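Local atomic coordinates of CIR protein (Plasmodium chabaudi chabaudi, PDB entry 6ZYV), a protein that is of unknown function but belongs to the Plasmodium interspersed repeat family of variant proteins, probably associated with the infected red blood cell. Residues A[41-46]-A[50-55]; A[62-67]-A[126-131]; A[176-181]-A[224-229]. The protein carries 5 engineered substitutions. All blocks are in the same frame, centred on the assembly; numbering follows the deposited sequence.

Interaction 1: residues A[41-46]-A[50-55]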
# COMPACT_ATOMS: atom_id res chain seq x y z
N TYR A 41 -14.75 -8.17 -8.66
CA TYR A 41 -14.41 -6.79 -8.98
C TYR A 41 -13.85 -6.57 -10.39
O TYR A 41 -13.42 -5.47 -10.71
CB TYR A 41 -13.47 -6.21 -7.91
CG TYR A 41 -14.00 -6.44 -6.51
CD1 TYR A 41 -15.20 -5.89 -6.11
CD2 TYR A 41 -13.36 -7.31 -5.65
CE1 TYR A 41 -15.73 -6.15 -4.85
CE2 TYR A 41 -13.85 -7.55 -4.37
CZ TYR A 41 -15.04 -6.97 -3.97
OH TYR A 41 -15.59 -7.21 -2.73
N CYS A 42 -13.89 -7.60 -11.25
CA CYS A 42 -13.44 -7.53 -12.63
C CYS A 42 -14.35 -6.58 -13.43
O CYS A 42 -15.56 -6.57 -13.21
CB CYS A 42 -13.41 -8.92 -13.26
SG CYS A 42 -11.99 -9.93 -12.75
N PRO A 43 -13.78 -5.76 -14.32
CA PRO A 43 -14.63 -4.84 -15.10
C PRO A 43 -15.57 -5.58 -16.04
O PRO A 43 -15.25 -6.66 -16.53
CB PRO A 43 -13.65 -3.98 -15.90
CG PRO A 43 -12.29 -4.37 -15.46
CD PRO A 43 -12.35 -5.65 -14.69
N MET A 44 -16.71 -4.97 -16.34
CA MET A 44 -17.64 -5.52 -17.29
C MET A 44 -17.02 -5.51 -18.69
O MET A 44 -16.28 -4.60 -19.04
CB MET A 44 -18.89 -4.65 -17.33
CG MET A 44 -19.96 -5.09 -16.38
SD MET A 44 -21.52 -4.39 -16.96
CE MET A 44 -21.15 -2.61 -16.85
N LYS A 45 -17.34 -6.53 -19.49
CA LYS A 45 -16.84 -6.64 -20.86
C LYS A 45 -18.06 -6.81 -21.77
O LYS A 45 -18.77 -7.82 -21.67
CB LYS A 45 -15.89 -7.84 -21.02
CG LYS A 45 -15.12 -7.83 -22.33
CD LYS A 45 -14.80 -9.23 -22.86
CE LYS A 45 -14.27 -9.19 -24.28
NZ LYS A 45 -14.13 -10.55 -24.87
N ASN A 46 -18.34 -5.79 -22.60
CA ASN A 46 -19.48 -5.77 -23.52
C ASN A 46 -20.81 -5.97 -22.78
O ASN A 46 -21.62 -6.82 -23.18
CB ASN A 46 -19.32 -6.79 -24.68
CG ASN A 46 -17.89 -7.00 -25.13
OD1 ASN A 46 -17.38 -8.13 -25.13
ND2 ASN A 46 -17.20 -5.92 -25.49
N GLY A 50 -17.60 -9.52 -16.01
CA GLY A 50 -16.18 -9.57 -16.32
C GLY A 50 -15.43 -10.77 -15.82
O GLY A 50 -15.71 -11.30 -14.74
N GLN A 51 -14.43 -11.19 -16.61
CA GLN A 51 -13.55 -12.32 -16.28
C GLN A 51 -12.08 -11.89 -16.05
O GLN A 51 -11.29 -12.70 -15.57
CB GLN A 51 -13.64 -13.41 -17.37
CG GLN A 51 -14.97 -14.17 -17.43
CD GLN A 51 -14.95 -15.32 -18.42
OE1 GLN A 51 -15.83 -15.46 -19.29
NE2 GLN A 51 -13.94 -16.19 -18.32
N CYS A 52 -11.73 -10.62 -16.37
CA CYS A 52 -10.40 -10.00 -16.26
C CYS A 52 -9.49 -10.50 -17.37
O CYS A 52 -8.54 -11.23 -17.11
CB CYS A 52 -9.77 -10.17 -14.88
SG CYS A 52 -10.38 -9.01 -13.62
N GLU A 53 -9.78 -10.11 -18.62
CA GLU A 53 -9.01 -10.55 -19.78
C GLU A 53 -7.64 -9.88 -19.87
O GLU A 53 -6.63 -10.55 -20.07
CB GLU A 53 -9.82 -10.30 -21.07
CG GLU A 53 -9.11 -10.72 -22.34
CD GLU A 53 -9.85 -10.38 -23.63
OE1 GLU A 53 -10.82 -9.59 -23.57
OE2 GLU A 53 -9.44 -10.89 -24.70
N THR A 54 -7.60 -8.55 -19.71
CA THR A 54 -6.35 -7.81 -19.80
C THR A 54 -5.66 -7.62 -18.44
O THR A 54 -6.28 -7.84 -17.39
CB THR A 54 -6.56 -6.48 -20.55
OG1 THR A 54 -7.26 -5.56 -19.71
CG2 THR A 54 -7.29 -6.66 -21.87
N ASN A 55 -4.37 -7.24 -18.47
CA ASN A 55 -3.54 -6.93 -17.31
C ASN A 55 -4.10 -5.72 -16.58
O ASN A 55 -4.09 -5.69 -15.35
CB ASN A 55 -2.11 -6.64 -17.76
CG ASN A 55 -1.38 -7.85 -18.23
OD1 ASN A 55 -1.71 -8.98 -17.85
ND2 ASN A 55 -0.37 -7.65 -19.08
O HOH W 1 -12.96 -8.00 -17.15
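The flat carboxylate of E53 meets K45 through one of its oxygens, OE1, which lies 3.5 Å from K45 CE and 3.7 Å from K45 NZ, so the salt bridge is a long one. E53 runs out fully extended, with CG anti to the backbone N (chi1 180°), while the K45 chain bends at chi2 and passes slantwise across its end. The pyrrolidine ring of P43 turns its CD corner to C52 SG at 4.0 Å; the same side chain also touches N121 and D57. Next to that corner comes the covalent tie, the C42–C52 disulfide, with a wide, negative chi3 of -113°. In both cysteines SG lies beside the backbone N.

The backbones meet through a CA-H...O contact and a water. The first is bent, with G50 CA 3.1 Å from P43 O. The water donates to P43 O at 2.7 Å and accepts from C52 N at 3.0 Å, bridging the two segments. The exposed charges sit on the outer side, and the sulfurs on the side facing the protein. This is a disulfide-closed loop without regular strands, and its outgoing limb runs straight into the N-cap of helix 55-71, where T54 OG1 bonds weakly to D57 N.

Interaction 2: residues A[62-67]-A[126-131]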
# COMPACT_ATOMS: atom_id res chain seq x y z
N GLY A 62 -7.88 -5.80 -8.70
CA GLY A 62 -7.01 -5.99 -7.54
C GLY A 62 -6.95 -4.76 -6.65
O GLY A 62 -6.90 -4.88 -5.42
N PHE A 63 -6.98 -3.58 -7.26
CA PHE A 63 -6.97 -2.31 -6.56
C PHE A 63 -8.30 -2.11 -5.80
O PHE A 63 -8.28 -1.67 -4.65
CB PHE A 63 -6.73 -1.16 -7.55
CG PHE A 63 -6.79 0.21 -6.93
CD1 PHE A 63 -5.68 0.74 -6.27
CD2 PHE A 63 -7.95 0.97 -6.98
CE1 PHE A 63 -5.74 2.00 -5.68
CE2 PHE A 63 -8.00 2.23 -6.40
CZ PHE A 63 -6.89 2.73 -5.75
N ILE A 64 -9.43 -2.42 -6.43
CA ILE A 64 -10.75 -2.32 -5.82
C ILE A 64 -10.88 -3.33 -4.69
O ILE A 64 -11.33 -2.98 -3.60
CB ILE A 64 -11.86 -2.46 -6.87
CG1 ILE A 64 -11.80 -1.26 -7.83
CG2 ILE A 64 -13.24 -2.59 -6.23
CD1 ILE A 64 -12.57 -1.51 -9.09
N TRP A 65 -10.38 -4.56 -4.89
CA TRP A 65 -10.35 -5.56 -3.84
C TRP A 65 -9.58 -5.03 -2.60
O TRP A 65 -10.08 -5.16 -1.49
CB TRP A 65 -9.74 -6.88 -4.35
CG TRP A 65 -9.74 -7.97 -3.33
CD1 TRP A 65 -10.73 -8.87 -3.08
CD2 TRP A 65 -8.69 -8.27 -2.41
NE1 TRP A 65 -10.36 -9.72 -2.06
CE2 TRP A 65 -9.12 -9.35 -1.61
CE3 TRP A 65 -7.43 -7.72 -2.17
CZ2 TRP A 65 -8.31 -9.91 -0.62
CZ3 TRP A 65 -6.65 -8.25 -1.16
CH2 TRP A 65 -7.08 -9.35 -0.42
N LEU A 66 -8.42 -4.37 -2.80
CA LEU A 66 -7.62 -3.76 -1.74
C LEU A 66 -8.40 -2.76 -0.96
O LEU A 66 -8.40 -2.83 0.25
CB LEU A 66 -6.36 -3.03 -2.27
CG LEU A 66 -5.03 -3.77 -2.30
CD1 LEU A 66 -3.87 -2.75 -2.48
CD2 LEU A 66 -4.84 -4.67 -1.05
N LEU A 67 -9.01 -1.77 -1.65
CA LEU A 67 -9.81 -0.74 -1.01
C LEU A 67 -10.96 -1.33 -0.23
O LEU A 67 -11.24 -0.86 0.87
CB LEU A 67 -10.37 0.26 -2.04
CG LEU A 67 -9.42 1.31 -2.58
CD1 LEU A 67 -10.17 2.24 -3.56
CD2 LEU A 67 -8.81 2.13 -1.43
N SER A 126 -19.87 0.77 -7.00
CA SER A 126 -20.80 -0.03 -6.21
C SER A 126 -20.20 -0.71 -4.96
O SER A 126 -20.95 -0.97 -4.01
CB SER A 126 -21.52 -1.06 -7.08
OG SER A 126 -20.67 -1.75 -7.98
N HIS A 127 -18.90 -1.02 -4.95
CA HIS A 127 -18.31 -1.71 -3.81
C HIS A 127 -17.43 -0.82 -2.94
O HIS A 127 -17.37 -1.03 -1.72
CB HIS A 127 -17.60 -2.99 -4.27
CG HIS A 127 -18.59 -3.97 -4.82
ND1 HIS A 127 -19.76 -4.23 -4.12
CD2 HIS A 127 -18.60 -4.69 -5.96
CE1 HIS A 127 -20.46 -5.07 -4.86
NE2 HIS A 127 -19.78 -5.44 -5.94
N VAL A 128 -16.80 0.20 -3.53
CA VAL A 128 -16.03 1.15 -2.72
C VAL A 128 -17.00 2.22 -2.26
O VAL A 128 -17.47 3.01 -3.08
CB VAL A 128 -14.80 1.74 -3.43
CG1 VAL A 128 -14.02 2.60 -2.46
CG2 VAL A 128 -13.90 0.62 -3.99
N SER A 129 -17.38 2.19 -0.97
CA SER A 129 -18.38 3.08 -0.39
C SER A 129 -18.24 4.56 -0.74
O SER A 129 -19.22 5.23 -1.10
CB SER A 129 -18.42 2.91 1.13
OG SER A 129 -18.73 1.57 1.49
N SER A 130 -17.01 5.07 -0.67
CA SER A 130 -16.77 6.49 -0.87
C SER A 130 -16.52 6.91 -2.34
O SER A 130 -16.46 8.11 -2.60
CB SER A 130 -15.64 6.96 0.04
OG SER A 130 -15.23 6.05 1.06
N ALA A 131 -16.44 5.97 -3.28
CA ALA A 131 -16.15 6.26 -4.69
C ALA A 131 -16.85 7.47 -5.33
O ALA A 131 -16.22 8.20 -6.10
CB ALA A 131 -16.43 5.04 -5.54
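V128 fits against two residues one turn apart on a helix, I64 and L67, and these three buried side chains make up the whole tight part of the contact. The valine divides its work between its two methyls. CG2 does most of the touching: V128 CG2 is 4.0 Å from I64 CG2 and equally 4.0 Å from L67 CB, so this methyl touches both helix residues. V128 CG1, placed anti to the backbone N by a chi1 of -175°, reaches past it to L67 CD1 at 4.0 Å. On the helix side I64 offers its short branch, the CG2 methyl, while L67 presents CB and the near methyl of its fork. All these distances are ordinary van der Waals separations, and the contact is apolar throughout.

Away from the valine the contact opens quickly. The CB of H127 is directed toward the helix, yet H127 CB stays 4.8 Å from I64 CG2; its ring instead meets that of Y41, the planes nearly perpendicular, and S126 OG stands 4.1 Å above one face, near the rim. The solvent-exposed serines are held by their own bonds, S126 OG to T122 O and S129 OG to E71 OE2. V128 is where the chain leaves helix 122-127, and a type I turn follows at once, closed by A131 N to V128 O at 3.1 Å.

The contact therefore sets the turn just past the end of helix 122-127 against helix 55-71. Y124, one turn back, packs on I64 and L67 as well. L67 also touches A91 of helix 81-101, L66 reaches W94 of that helix and I18 of helix 8-20, and the F63 ring meets Y114, so helix 55-71 packs against helices 8-20, 81-101, 110-118 and 122-127.

Interaction 3: residues A[176-181]-A[224-229]. Engineered in segment 176-181: A176 (natural residue Ser), A179 (natural residue Thr).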
# COMPACT_ATOMS: atom_id res chain seq x y z
N ALA A 176 3.73 -13.67 20.44
CA ALA A 176 4.41 -13.05 21.58
C ALA A 176 5.90 -13.46 21.71
O ALA A 176 6.53 -13.16 22.72
CB ALA A 176 3.67 -13.36 22.87
N ASN A 177 6.45 -14.14 20.69
CA ASN A 177 7.85 -14.55 20.72
C ASN A 177 8.54 -14.18 19.40
O ASN A 177 9.13 -15.04 18.73
CB ASN A 177 8.01 -16.04 21.03
CG ASN A 177 9.28 -16.35 21.79
OD1 ASN A 177 10.28 -15.61 21.70
ND2 ASN A 177 9.27 -17.43 22.57
N TYR A 178 8.48 -12.89 19.05
CA TYR A 178 9.18 -12.39 17.88
C TYR A 178 10.52 -11.94 18.46
O TYR A 178 10.73 -10.77 18.78
CB TYR A 178 8.37 -11.27 17.20
CG TYR A 178 8.99 -10.62 15.98
CD1 TYR A 178 10.08 -11.19 15.34
CD2 TYR A 178 8.47 -9.45 15.45
CE1 TYR A 178 10.68 -10.58 14.25
CE2 TYR A 178 9.06 -8.83 14.35
CZ TYR A 178 10.17 -9.39 13.76
OH TYR A 178 10.73 -8.78 12.67
N ALA A 179 11.40 -12.93 18.67
CA ALA A 179 12.73 -12.77 19.27
C ALA A 179 13.66 -11.92 18.42
O ALA A 179 14.52 -11.22 18.97
CB ALA A 179 13.34 -14.14 19.50
N ASN A 180 13.49 -11.93 17.10
CA ASN A 180 14.32 -11.14 16.21
C ASN A 180 13.79 -9.72 15.99
O ASN A 180 14.32 -9.05 15.11
CB ASN A 180 14.44 -11.82 14.85
CG ASN A 180 15.38 -12.99 14.83
OD1 ASN A 180 16.17 -13.20 15.76
ND2 ASN A 180 15.32 -13.77 13.76
N CYS A 181 12.75 -9.27 16.73
CA CYS A 181 12.19 -7.95 16.49
C CYS A 181 13.20 -6.84 16.64
O CYS A 181 13.25 -5.96 15.78
CB CYS A 181 10.94 -7.67 17.31
SG CYS A 181 10.04 -6.17 16.80
N LYS A 224 5.85 -0.89 19.41
CA LYS A 224 4.94 -0.93 20.53
C LYS A 224 4.37 -2.37 20.67
O LYS A 224 4.21 -2.85 21.77
CB LYS A 224 3.77 0.05 20.34
CG LYS A 224 4.13 1.51 20.62
CD LYS A 224 2.97 2.43 20.24
CE LYS A 224 3.23 3.88 20.57
NZ LYS A 224 2.00 4.72 20.37
N LYS A 225 4.05 -3.04 19.53
CA LYS A 225 3.51 -4.40 19.53
C LYS A 225 4.57 -5.42 19.94
O LYS A 225 4.26 -6.32 20.70
CB LYS A 225 2.85 -4.78 18.18
CG LYS A 225 1.58 -3.99 17.85
CD LYS A 225 0.45 -4.21 18.88
CE LYS A 225 -0.75 -3.30 18.67
NZ LYS A 225 -1.93 -3.72 19.48
N CYS A 226 5.82 -5.26 19.49
CA CYS A 226 6.90 -6.16 19.91
C CYS A 226 7.12 -6.05 21.40
O CYS A 226 7.26 -7.07 22.06
CB CYS A 226 8.19 -5.88 19.15
SG CYS A 226 8.15 -6.45 17.43
N ASN A 227 7.04 -4.82 21.95
CA ASN A 227 7.18 -4.61 23.38
C ASN A 227 5.95 -5.02 24.20
O ASN A 227 5.83 -4.64 25.37
CB ASN A 227 7.62 -3.19 23.69
CG ASN A 227 9.11 -3.08 23.85
OD1 ASN A 227 9.83 -4.08 24.01
ND2 ASN A 227 9.63 -1.88 23.81
N ASN A 228 5.05 -5.80 23.62
CA ASN A 228 3.92 -6.40 24.33
C ASN A 228 4.22 -7.84 24.79
O ASN A 228 3.56 -8.35 25.69
CB ASN A 228 2.62 -6.32 23.53
CG ASN A 228 2.00 -4.95 23.55
OD1 ASN A 228 2.35 -4.09 24.35
ND2 ASN A 228 1.05 -4.69 22.67
N GLY A 229 5.21 -8.48 24.19
CA GLY A 229 5.63 -9.82 24.58
C GLY A 229 7.10 -9.92 24.94
O GLY A 229 7.59 -11.02 25.22
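The Y178 ring stands beside the C181–C226 disulfide and touches both of its halves. C181 CB lies over one face, 3.5 Å above the plane and displaced toward the rim. C226 SG comes in obliquely, 4.6 Å from the centroid and 56° off the ring normal, closest at Y178 CD2, which is 3.6 Å from C226 SG. The bridge itself is right-handed, with chi3 at 85°. Its two arms differ: C181 extends SG anti to the backbone N (chi1 -169°), whereas in C226 the sulfur lies beside it.

The disulfide staples the start of helix 181-198 to the end of helix 213-226, and the tyrosine makes a Cys sulfur-aromatic contact beside it. Y178 is the centre of an inverse gamma turn and also opens a type I turn reaching C181, two tight bends between the tyrosine and the cysteine. M167, E170 and L171 of helix 154-174 touch the Y178 side chain as well, F234 rests on both cysteines, and Y178 OH bonds to D184 OD2.

On the solvent side the engineered A176 comes near G229, but A176 O and G229 O, 3.5 Å apart, are both acceptors and form no bond.

The three contacts follow one another along the chain, each closing before the next opens. Interactions 1 and 2 are neighbours, with centres about 15 Å apart, and share helix 55-71: the loop of interaction 1 leads into its start, while interaction 2 uses its middle. They touch directly through Y41, whose ring also packs on I64 and W65, with Y41 CD1 3.8 Å from I64 CG2. Interaction 3 lies on the opposite side of the chain's centre from interaction 1, about 43 Å away between centres, and about 33 Å from interaction 2. In this strand-free, helical ectodomain, disulfides thus secure loop and helix ends at two remote places, with apolar helix packing beside the first.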